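Local coordinates for sperm-specific class P protein 34 (Caenorhabditis elegans, PDB 1M1S) that is of unknown function but belongs to the major sperm protein family, whose best-known members assemble into the filaments that drive nematode sperm crawling, at residues I82-E88 with Q105-V111. Residues are numbered along the deposited sequence; the frame is centred on the assembly and turned at random.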
# COMPACT_ATOMS: atom_id res chain seq x y z
N ILE A 82 2.06 5.60 4.98
CA ILE A 82 2.22 4.95 3.68
C ILE A 82 1.00 5.40 2.89
O ILE A 82 -0.12 5.37 3.41
CB ILE A 82 2.15 3.41 3.81
CG1 ILE A 82 3.53 2.84 4.09
CG2 ILE A 82 1.54 2.78 2.56
CD1 ILE A 82 3.46 1.42 4.47
N VAL A 83 1.22 5.88 1.68
CA VAL A 83 0.09 6.31 0.86
C VAL A 83 -0.03 5.38 -0.31
O VAL A 83 0.88 5.30 -1.13
CB VAL A 83 0.24 7.77 0.35
CG1 VAL A 83 -1.01 8.21 -0.38
CG2 VAL A 83 0.45 8.71 1.50
N ILE A 84 -1.15 4.67 -0.39
CA ILE A 84 -1.35 3.75 -1.50
C ILE A 84 -2.20 4.45 -2.53
O ILE A 84 -3.29 4.93 -2.22
CB ILE A 84 -2.05 2.44 -1.07
CG1 ILE A 84 -1.27 1.78 0.04
CG2 ILE A 84 -2.13 1.45 -2.24
CD1 ILE A 84 -2.09 0.84 0.79
N GLN A 85 -1.65 4.62 -3.73
CA GLN A 85 -2.38 5.24 -4.84
C GLN A 85 -2.83 4.09 -5.72
O GLN A 85 -2.16 3.06 -5.75
CB GLN A 85 -1.47 6.16 -5.66
CG GLN A 85 -0.87 7.34 -4.91
CD GLN A 85 -0.30 8.40 -5.84
OE1 GLN A 85 0.21 8.08 -6.92
NE2 GLN A 85 -0.40 9.68 -5.44
N TYR A 86 -3.98 4.23 -6.37
CA TYR A 86 -4.47 3.17 -7.27
C TYR A 86 -4.95 3.71 -8.60
O TYR A 86 -5.08 4.92 -8.77
CB TYR A 86 -5.56 2.29 -6.64
CG TYR A 86 -6.75 3.03 -6.11
CD1 TYR A 86 -7.87 3.33 -6.92
CD2 TYR A 86 -6.76 3.47 -4.79
CE1 TYR A 86 -8.96 4.05 -6.40
CE2 TYR A 86 -7.83 4.17 -4.27
CZ TYR A 86 -8.91 4.47 -5.07
OH TYR A 86 -9.90 5.23 -4.53
N ALA A 87 -5.25 2.82 -9.52
CA ALA A 87 -5.72 3.23 -10.82
C ALA A 87 -6.37 2.03 -11.43
O ALA A 87 -5.98 0.93 -11.12
CB ALA A 87 -4.53 3.64 -11.66
N GLU A 88 -7.36 2.24 -12.30
CA GLU A 88 -8.03 1.13 -12.98
C GLU A 88 -7.20 0.75 -14.18
O GLU A 88 -6.64 1.62 -14.84
CB GLU A 88 -9.39 1.56 -13.43
CG GLU A 88 -10.35 1.58 -12.30
CD GLU A 88 -11.44 2.59 -12.52
OE1 GLU A 88 -11.78 2.85 -13.70
OE2 GLU A 88 -11.94 3.15 -11.51
N GLN A 105 -3.21 8.18 -11.16
CA GLN A 105 -3.75 7.86 -9.84
C GLN A 105 -5.22 8.33 -9.74
O GLN A 105 -5.55 9.46 -10.14
CB GLN A 105 -2.91 8.51 -8.73
CG GLN A 105 -2.71 10.02 -8.85
CD GLN A 105 -1.56 10.40 -9.75
OE1 GLN A 105 -1.58 10.12 -10.94
NE2 GLN A 105 -0.55 11.02 -9.17
N GLN A 106 -6.09 7.45 -9.26
CA GLN A 106 -7.52 7.72 -9.12
C GLN A 106 -7.95 7.82 -7.67
O GLN A 106 -9.13 8.05 -7.37
CB GLN A 106 -8.34 6.62 -9.79
CG GLN A 106 -8.24 6.53 -11.30
CD GLN A 106 -8.77 5.22 -11.84
OE1 GLN A 106 -9.53 4.51 -11.16
NE2 GLN A 106 -8.32 4.85 -13.04
N GLY A 107 -7.02 7.60 -6.76
CA GLY A 107 -7.34 7.67 -5.34
C GLY A 107 -6.21 7.20 -4.45
O GLY A 107 -5.31 6.49 -4.90
N GLU A 108 -6.25 7.58 -3.18
CA GLU A 108 -5.22 7.19 -2.23
C GLU A 108 -5.74 6.96 -0.83
O GLU A 108 -6.62 7.68 -0.36
CB GLU A 108 -4.06 8.21 -2.19
CG GLU A 108 -4.46 9.68 -2.27
CD GLU A 108 -3.31 10.67 -2.02
OE1 GLU A 108 -3.19 11.13 -0.86
OE2 GLU A 108 -2.56 11.03 -2.98
N ILE A 109 -5.20 5.92 -0.21
CA ILE A 109 -5.52 5.55 1.16
C ILE A 109 -4.22 5.77 1.96
O ILE A 109 -3.12 5.57 1.43
CB ILE A 109 -5.98 4.07 1.23
CG1 ILE A 109 -7.50 3.95 1.08
CG2 ILE A 109 -5.60 3.46 2.55
CD1 ILE A 109 -8.07 4.35 -0.25
N ILE A 110 -4.35 6.25 3.20
CA ILE A 110 -3.20 6.53 4.06
C ILE A 110 -3.09 5.54 5.20
O ILE A 110 -3.88 5.59 6.14
CB ILE A 110 -3.28 7.99 4.68
CG1 ILE A 110 -2.96 9.05 3.63
CG2 ILE A 110 -2.31 8.17 5.86
CD1 ILE A 110 -3.09 10.49 4.12
N VAL A 111 -2.12 4.64 5.15
CA VAL A 111 -1.96 3.72 6.26
C VAL A 111 -1.01 4.36 7.28
O VAL A 111 0.11 4.77 6.95
CB VAL A 111 -1.39 2.39 5.79
CG1 VAL A 111 -1.46 1.35 6.91
CG2 VAL A 111 -2.13 1.93 4.52
O HOH W 1 -11.49 5.96 -6.83
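Gln106 and Tyr86 have the most surface buried here, where two antiparallel strands of the immunoglobulin-like MSP fold meet. Backbone hydrogen bonds pair Ile82 with Val111 and Ile84 with Ile109. Beyond them the pattern shifts. Tyr86 N donates to Gly107 O (3.0 Å), but Tyr86 O accepts from Gln106 N (2.8 Å). Gln106 and Gly107 thus both face Tyr86, as in a classic beta bulge. The Tyr86 side chain, with chi1 near +60°, lies across the neighbouring strand. Gly107 CA sits over the ring face, 4.0 Å from its centroid, in a CH-pi contact. A CB on Gly107 would come within 2.1 Å of Tyr86 OH, so a side chain would clash there. Ile109 CD1 meets the ring edge at Tyr86 CE2 (4.0 Å). A water links Tyr86 OH (2.9 Å) to Gln106 O (3.2 Å). The Gln106 side chain reaches back towards Ala87 and Glu88. Ile82, Ile84 and Val111 lie on the same face as Tyr86. Ile11 and Val13 of strand 11-20 help cover this face. The contact is therefore regular and apolar at the Ile82-Val111 end, and bulged and more polar around Gln106.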